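Local coordinates for hypothetical protein (Bacteroides caccae, PDB 4M8R) that is of unknown function but belongs to the DUF4784 family, pairing an N-terminal Ig-like domain with a WD40-like beta-propeller domain, at residues A303-F309 against K368-N374; H149-S154 against L164-E170; V155-Q159 against I201-I207. All coordinates share one frame. Residue numbers count along the deposited sequence, not the author numbering.

Interaction 1: A303-F309 against K368-N374; sequences AIIPFYF and KVVSITN. With EDO (1,2-ethanediol), chain H.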
# COMPACT_ATOMS: atom_id res chain seq x y z
N ALA A 303 -15.85 30.58 25.35
CA ALA A 303 -15.78 29.91 24.04
C ALA A 303 -15.06 28.57 24.18
O ALA A 303 -14.11 28.45 24.96
CB ALA A 303 -15.08 30.78 23.01
N ILE A 304 -15.55 27.57 23.45
CA ILE A 304 -14.94 26.25 23.44
C ILE A 304 -14.94 25.71 22.02
O ILE A 304 -15.99 25.63 21.38
CB ILE A 304 -15.68 25.26 24.36
CG1 ILE A 304 -15.69 25.77 25.81
CG2 ILE A 304 -15.02 23.88 24.31
CD1 ILE A 304 -16.45 24.89 26.77
N ILE A 305 -13.76 25.34 21.54
CA ILE A 305 -13.61 24.75 20.22
C ILE A 305 -12.81 23.46 20.34
O ILE A 305 -11.69 23.48 20.85
CB ILE A 305 -12.88 25.70 19.26
CG1 ILE A 305 -13.55 27.08 19.25
CG2 ILE A 305 -12.84 25.12 17.85
CD1 ILE A 305 -12.77 28.14 18.48
N PRO A 306 -13.37 22.33 19.88
CA PRO A 306 -12.59 21.10 19.88
C PRO A 306 -11.50 21.13 18.80
O PRO A 306 -11.66 21.79 17.78
CB PRO A 306 -13.62 20.01 19.54
CG PRO A 306 -14.96 20.66 19.61
CD PRO A 306 -14.72 22.11 19.35
N PHE A 307 -10.40 20.42 19.04
CA PHE A 307 -9.34 20.31 18.04
C PHE A 307 -8.68 18.95 18.08
O PHE A 307 -8.88 18.17 19.01
CB PHE A 307 -8.29 21.40 18.26
CG PHE A 307 -7.55 21.27 19.56
CD1 PHE A 307 -6.46 20.42 19.68
CD2 PHE A 307 -7.94 22.00 20.67
CE1 PHE A 307 -5.79 20.30 20.88
CE2 PHE A 307 -7.27 21.89 21.87
CZ PHE A 307 -6.19 21.03 21.98
N TYR A 308 -7.88 18.67 17.06
CA TYR A 308 -7.01 17.51 17.06
C TYR A 308 -5.67 17.83 16.42
O TYR A 308 -5.59 18.70 15.57
CB TYR A 308 -7.67 16.33 16.35
CG TYR A 308 -7.71 16.43 14.84
CD1 TYR A 308 -8.73 17.11 14.19
CD2 TYR A 308 -6.73 15.81 14.06
CE1 TYR A 308 -8.78 17.19 12.81
CE2 TYR A 308 -6.77 15.88 12.68
CZ TYR A 308 -7.79 16.57 12.06
OH TYR A 308 -7.82 16.65 10.69
N PHE A 309 -4.64 17.11 16.84
CA PHE A 309 -3.36 17.08 16.14
C PHE A 309 -3.24 15.73 15.44
O PHE A 309 -3.39 14.70 16.08
CB PHE A 309 -2.19 17.17 17.13
CG PHE A 309 -2.01 18.52 17.76
CD1 PHE A 309 -2.71 18.86 18.90
CD2 PHE A 309 -1.10 19.42 17.23
CE1 PHE A 309 -2.52 20.10 19.50
CE2 PHE A 309 -0.91 20.66 17.82
CZ PHE A 309 -1.62 21.00 18.96
N LYS A 368 -8.16 35.87 21.89
CA LYS A 368 -9.32 35.00 21.72
C LYS A 368 -9.23 34.20 20.42
O LYS A 368 -9.19 34.78 19.33
CB LYS A 368 -10.60 35.83 21.73
CG LYS A 368 -11.87 34.99 21.73
CD LYS A 368 -13.13 35.85 21.78
CE LYS A 368 -14.38 34.98 21.68
NZ LYS A 368 -15.61 35.79 21.47
N VAL A 369 -9.21 32.88 20.54
CA VAL A 369 -9.20 31.99 19.38
C VAL A 369 -10.60 31.93 18.79
O VAL A 369 -11.55 31.66 19.51
CB VAL A 369 -8.78 30.56 19.77
CG1 VAL A 369 -8.90 29.62 18.57
CG2 VAL A 369 -7.37 30.53 20.32
N VAL A 370 -10.72 32.19 17.49
CA VAL A 370 -12.02 32.16 16.80
C VAL A 370 -12.13 31.09 15.71
O VAL A 370 -13.22 30.82 15.22
CB VAL A 370 -12.38 33.53 16.18
CG1 VAL A 370 -12.72 34.52 17.28
CG2 VAL A 370 -11.25 34.04 15.29
N SER A 371 -11.00 30.50 15.32
CA SER A 371 -11.00 29.40 14.38
C SER A 371 -9.76 28.53 14.60
O SER A 371 -8.69 29.04 14.94
CB SER A 371 -11.02 29.92 12.95
OG SER A 371 -11.39 28.91 12.04
N ILE A 372 -9.93 27.23 14.41
CA ILE A 372 -8.83 26.27 14.42
C ILE A 372 -8.99 25.35 13.22
O ILE A 372 -10.10 24.92 12.90
CB ILE A 372 -8.82 25.41 15.71
CG1 ILE A 372 -8.83 26.30 16.95
CG2 ILE A 372 -7.60 24.50 15.73
CD1 ILE A 372 -8.78 25.53 18.25
N THR A 373 -7.88 25.03 12.56
CA THR A 373 -7.91 24.14 11.41
C THR A 373 -6.53 23.50 11.18
O THR A 373 -5.55 23.94 11.78
CB THR A 373 -8.41 24.89 10.16
OG1 THR A 373 -8.53 23.99 9.05
CG2 THR A 373 -7.49 26.06 9.81
N ASN A 374 -6.48 22.46 10.35
CA ASN A 374 -5.28 21.62 10.23
C ASN A 374 -4.78 21.53 8.80
O ASN A 374 -5.55 21.27 7.88
CB ASN A 374 -5.56 20.20 10.71
CG ASN A 374 -6.02 20.15 12.15
OD1 ASN A 374 -7.12 20.58 12.48
ND2 ASN A 374 -5.17 19.62 13.02
C1 EDO H . -10.65 21.51 14.75
O1 EDO H . -11.56 22.02 13.77
C2 EDO H . -9.41 21.01 14.03
O2 EDO H . -8.40 20.59 14.96

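Interaction 2: H149-S154 against L164-E170; sequences HPDFRS and LCGLAEE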
# COMPACT_ATOMS: atom_id res chain seq x y z
N HIS A 149 -25.98 29.88 -0.11
CA HIS A 149 -26.03 29.45 1.29
C HIS A 149 -25.21 30.42 2.15
O HIS A 149 -24.12 30.08 2.61
CB HIS A 149 -25.50 28.02 1.44
CG HIS A 149 -26.33 27.00 0.72
ND1 HIS A 149 -27.61 26.67 1.12
CD2 HIS A 149 -26.07 26.24 -0.37
CE1 HIS A 149 -28.10 25.76 0.30
NE2 HIS A 149 -27.19 25.48 -0.61
N PRO A 150 -25.75 31.64 2.38
CA PRO A 150 -25.00 32.67 3.09
C PRO A 150 -24.70 32.33 4.55
O PRO A 150 -23.81 32.92 5.15
CB PRO A 150 -25.91 33.90 3.00
CG PRO A 150 -27.28 33.34 2.84
CD PRO A 150 -27.12 32.06 2.07
N ASP A 151 -25.44 31.37 5.10
CA ASP A 151 -25.27 30.93 6.48
C ASP A 151 -24.28 29.76 6.62
O ASP A 151 -24.23 29.12 7.67
CB ASP A 151 -26.63 30.54 7.08
CG ASP A 151 -27.35 29.45 6.27
OD1 ASP A 151 -27.18 29.40 5.03
OD2 ASP A 151 -28.09 28.65 6.88
N PHE A 152 -23.50 29.49 5.57
CA PHE A 152 -22.55 28.38 5.54
C PHE A 152 -21.68 28.40 6.78
O PHE A 152 -21.10 29.42 7.12
CB PHE A 152 -21.69 28.45 4.27
CG PHE A 152 -21.04 27.14 3.87
CD1 PHE A 152 -21.73 25.94 3.93
CD2 PHE A 152 -19.75 27.13 3.36
CE1 PHE A 152 -21.13 24.75 3.54
CE2 PHE A 152 -19.14 25.95 2.96
CZ PHE A 152 -19.84 24.76 3.05
N ARG A 153 -21.59 27.25 7.44
CA ARG A 153 -21.16 27.18 8.83
C ARG A 153 -20.34 25.92 9.06
O ARG A 153 -20.52 24.92 8.36
CB ARG A 153 -22.42 27.12 9.68
CG ARG A 153 -22.27 27.57 11.12
CD ARG A 153 -23.65 27.76 11.73
NE ARG A 153 -24.43 26.52 11.71
CZ ARG A 153 -24.81 25.83 12.78
NH1 ARG A 153 -24.51 26.24 14.01
NH2 ARG A 153 -25.51 24.71 12.62
N SER A 154 -19.45 25.95 10.04
CA SER A 154 -18.68 24.77 10.45
C SER A 154 -17.91 24.20 9.27
O SER A 154 -17.95 23.01 8.98
CB SER A 154 -19.63 23.71 11.03
OG SER A 154 -18.90 22.67 11.66
N LEU A 164 -15.20 22.54 -0.14
CA LEU A 164 -15.46 22.69 1.29
C LEU A 164 -16.79 22.09 1.69
O LEU A 164 -17.79 22.26 1.00
CB LEU A 164 -15.45 24.16 1.69
CG LEU A 164 -14.16 24.92 1.40
CD1 LEU A 164 -14.35 26.41 1.66
CD2 LEU A 164 -13.01 24.37 2.23
N CYS A 165 -16.79 21.38 2.81
CA CYS A 165 -18.00 20.86 3.42
C CYS A 165 -18.39 21.77 4.58
O CYS A 165 -17.53 22.35 5.24
CB CYS A 165 -17.79 19.43 3.91
SG CYS A 165 -17.40 18.25 2.60
N GLY A 166 -19.69 21.89 4.83
CA GLY A 166 -20.20 22.68 5.95
C GLY A 166 -21.70 22.53 6.08
O GLY A 166 -22.33 21.82 5.30
N LEU A 167 -22.28 23.21 7.07
CA LEU A 167 -23.71 23.15 7.32
C LEU A 167 -24.42 24.41 6.85
O LEU A 167 -23.88 25.51 6.99
CB LEU A 167 -23.97 22.95 8.81
CG LEU A 167 -23.33 21.72 9.44
CD1 LEU A 167 -23.60 21.70 10.94
CD2 LEU A 167 -23.84 20.44 8.78
N ALA A 168 -25.62 24.24 6.32
CA ALA A 168 -26.46 25.36 5.90
C ALA A 168 -27.93 25.00 6.00
O ALA A 168 -28.30 23.83 5.96
CB ALA A 168 -26.11 25.77 4.48
N GLU A 169 -28.77 26.02 6.13
CA GLU A 169 -30.21 25.84 6.26
C GLU A 169 -30.79 25.38 4.92
O GLU A 169 -30.50 25.97 3.89
CB GLU A 169 -30.89 27.14 6.69
CG GLU A 169 -32.36 27.00 7.05
CD GLU A 169 -32.58 26.61 8.51
OE1 GLU A 169 -31.72 25.90 9.09
OE2 GLU A 169 -33.61 27.03 9.07
N GLU A 170 -31.60 24.33 4.96
CA GLU A 170 -32.28 23.83 3.78
C GLU A 170 -33.54 23.09 4.22
O GLU A 170 -33.46 22.18 5.04
CB GLU A 170 -31.37 22.90 2.97
CG GLU A 170 -31.91 22.49 1.60
CD GLU A 170 -31.67 23.52 0.51
OE1 GLU A 170 -31.69 24.74 0.81
OE2 GLU A 170 -31.47 23.12 -0.65

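Interaction 3: V155-Q159 against I201-I207; sequences VVNLQ and IGSGNDI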
# COMPACT_ATOMS: atom_id res chain seq x y z
N VAL A 155 -17.19 25.09 8.59
CA VAL A 155 -16.59 24.76 7.31
C VAL A 155 -15.31 23.94 7.48
O VAL A 155 -14.42 24.32 8.23
CB VAL A 155 -16.31 26.04 6.51
CG1 VAL A 155 -15.71 25.69 5.16
CG2 VAL A 155 -17.60 26.82 6.34
N VAL A 156 -15.24 22.83 6.75
CA VAL A 156 -14.13 21.90 6.83
C VAL A 156 -13.80 21.36 5.45
O VAL A 156 -14.56 21.56 4.50
CB VAL A 156 -14.46 20.71 7.74
CG1 VAL A 156 -14.70 21.18 9.16
CG2 VAL A 156 -15.67 19.94 7.23
N ASN A 157 -12.67 20.67 5.35
CA ASN A 157 -12.23 20.09 4.09
C ASN A 157 -11.97 18.61 4.25
O ASN A 157 -11.41 18.18 5.26
CB ASN A 157 -10.94 20.77 3.62
CG ASN A 157 -10.26 20.01 2.48
OD1 ASN A 157 -9.19 19.43 2.67
ND2 ASN A 157 -10.87 20.03 1.30
N LEU A 158 -12.39 17.83 3.27
CA LEU A 158 -11.93 16.45 3.15
C LEU A 158 -10.79 16.46 2.15
O LEU A 158 -10.97 16.88 1.01
CB LEU A 158 -13.05 15.54 2.67
CG LEU A 158 -12.65 14.08 2.44
CD1 LEU A 158 -12.05 13.47 3.71
CD2 LEU A 158 -13.85 13.28 1.97
N GLN A 159 -9.62 16.01 2.58
CA GLN A 159 -8.44 16.13 1.75
C GLN A 159 -8.67 15.57 0.34
O GLN A 159 -9.33 14.55 0.17
CB GLN A 159 -7.22 15.47 2.40
CG GLN A 159 -7.36 13.98 2.69
CD GLN A 159 -6.03 13.32 3.04
OE1 GLN A 159 -4.98 13.96 3.05
NE2 GLN A 159 -6.08 12.01 3.31
N ILE A 201 -15.04 15.81 12.22
CA ILE A 201 -13.82 15.57 11.46
C ILE A 201 -12.81 14.79 12.30
O ILE A 201 -13.03 14.55 13.48
CB ILE A 201 -13.21 16.90 10.98
CG1 ILE A 201 -12.93 17.84 12.15
CG2 ILE A 201 -14.15 17.57 9.99
CD1 ILE A 201 -12.16 19.07 11.74
N GLY A 202 -11.71 14.39 11.66
CA GLY A 202 -10.63 13.70 12.36
C GLY A 202 -10.64 12.19 12.30
O GLY A 202 -9.77 11.55 12.91
N SER A 203 -11.59 11.58 11.60
CA SER A 203 -11.63 10.12 11.50
C SER A 203 -10.43 9.59 10.73
O SER A 203 -9.92 8.51 11.04
CB SER A 203 -12.92 9.62 10.84
OG SER A 203 -13.00 10.04 9.49
N GLY A 204 -9.98 10.35 9.75
CA GLY A 204 -8.84 9.95 8.93
C GLY A 204 -9.09 10.29 7.47
O GLY A 204 -8.30 11.01 6.86
N ASN A 205 -10.19 9.78 6.92
CA ASN A 205 -10.51 10.04 5.52
C ASN A 205 -12.02 10.11 5.25
O ASN A 205 -12.48 9.76 4.16
CB ASN A 205 -9.85 8.98 4.64
CG ASN A 205 -9.38 9.55 3.31
OD1 ASN A 205 -8.52 10.43 3.27
ND2 ASN A 205 -9.96 9.06 2.21
N ASP A 206 -12.78 10.58 6.24
CA ASP A 206 -14.23 10.70 6.10
C ASP A 206 -14.74 11.88 6.92
O ASP A 206 -14.13 12.25 7.92
CB ASP A 206 -14.94 9.42 6.58
CG ASP A 206 -14.57 8.20 5.74
OD1 ASP A 206 -13.55 7.54 6.06
OD2 ASP A 206 -15.31 7.89 4.78
N ILE A 207 -15.83 12.49 6.46
CA ILE A 207 -16.54 13.49 7.23
C ILE A 207 -17.81 12.84 7.72
O ILE A 207 -18.59 12.30 6.93
CB ILE A 207 -16.95 14.72 6.39
CG1 ILE A 207 -15.77 15.31 5.62
CG2 ILE A 207 -17.58 15.78 7.29
CD1 ILE A 207 -14.68 15.90 6.48

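Interaction 1: A303-F309 against K368-N374
Ile305 and Ile372 show how two beta strands can be held side by side without sharing a sheet. The axes of 303-309 and 368-373 run in nearly the same direction, at 22°, but come no closer than 7.7 Å, and the facing CA atoms of Phe307 and Ile372 are 7.0 Å apart, too far for backbone pairing. Side chains fill the gap instead. Ile305 reaches across with CD1, which lies 3.9 Å from Val369 O and 4.1 Å from Val369 CG1, while its CG2 meets Ile372 CD1 at 4.1 Å. Ile372 also packs on Phe307, its CG2 4.1 Å from Phe307 CB and its CD1 close to the same residue. Such an arrangement is that of a beta-propeller: each strand opens a four-stranded antiparallel sheet, or blade, and is an outermost strand in it, so the contact joins the leading strands of consecutive blades. Within their own blades, Ile305 pairs through its backbone with Met330 and Lys368 with Ser387. Farther along, the apolar wedge gives way to polar chemistry at Asn374. Its amide donates from ND2 to Tyr308 O at 2.7 Å, and its CG lies over one face of the Tyr308 ring, leaving the side chain flat against the aromatic. Between this clamp and Ile372 the strands leave room for a 1,2-ethanediol molecule, probably from the crystallisation liquor. Tyr308 N donates to EDO O2 at 2.9 Å, and EDO O1 makes a weak hydrogen bond to Ile372 O at 3.4 Å.

Interaction 2: H149-S154 against L164-E170
Three hydrogen bonds fix 149-154 against 164-170. Leu167 N donates to Arg153 O at 2.8 Å, and Arg153 N returns a weak, bent hydrogen bond to Leu167 O at 2.9 Å, which makes these residues an antiparallel hydrogen-bonded pair at the open end of a beta hairpin, the start of one propeller blade. The third bond extends the ladder by side chain: Asp151 OD2 accepts from Glu169 N at 2.8 Å, where the incoming chain is not yet a strand but still a type I turn from His149 to Phe152, closed by Phe152 N to His149 O at 3.1 Å. The guanidinium of Arg153 is held by Asp259 in a salt bridge and by Gln174, while its NH2 passes 3.9 Å from Leu167 CD1. On the turn, His149 packs ND1 at 3.8 Å from Ala168 CB, and its ring also meets Trp186 edge-to-face. Phe152 lies across the strand, its CE2 4.3 Å from Leu164 CB and its CD1 4.4 Å from Ala168 CB. What lets the ring settle so low is a residue without a side chain, since a CB there would collide with it: Phe152 CE1 sits 3.3 Å from Gly166 CA.

Interaction 3: V155-Q159 against I201-I207
Neither segment offers the other an edge to pair with: the CA atoms of Val156 and Ile201 stand 7.8 Å apart, those of Leu158 and Ile207 6.8 Å. Segment 155-159 runs on from the strand at Val155 and Val156 in extended form, whereas 201-207 is the tight loop joining strands 196-201 and 208-212. Two glycines shape that loop. Gly202 (phi 96°) and Gly204 (phi 139°) adopt backbone angles at which a CB would press against the preceding carbonyl oxygen, and Ser203 OG ties the bend together by donating to Asp206 O at 2.9 Å. The ends of the loop present two isoleucines to the strand. Val156 CG1 packs at 3.7 Å on Ile201 CG2, and Val156 CG2 at 4.2 Å on Ile207 CD1, so one valine bridges both. Leu158 continues the row, its CB 4.0 Å from Ile207 CG1 and its CD1 3.7 Å from Asn205 C. Beyond it, Gln159 NE2 donates to Asn205 OD1 at 2.9 Å in an almost straight bond. The loop also touches Phe57 and Pro58 of a second subunit through Ser203 and Asp206. The principle is one of propeller assembly: successive blades are joined here chiefly by aliphatic side chains in van der Waals contact, which need shape rather than strand register, with a single amide-to-amide bond adding direction at one end.

In the fold
The three contacts sample different joints of one propeller: interaction 2 works within a blade, interactions 1 and 3 between blades. Interactions 2 and 3 share strand 153-156 and meet where Cys165 O probably accepts a hydrogen bond from Val156 N at 2.8 Å, continuing the hairpin's ladder into the blade junction. Interactions 3 and 1 touch through Tyr308 CE1, 4.0 Å from both Gly202 CA and Ile201 CD1, although their centres are 15 Å apart. Interactions 1 and 2 stay separate, with nearest atoms about 8 Å apart. No active site is known, but the ethanediol of interaction 1 also lies near Ile201 of interaction 3, and may mark a small pocket between them.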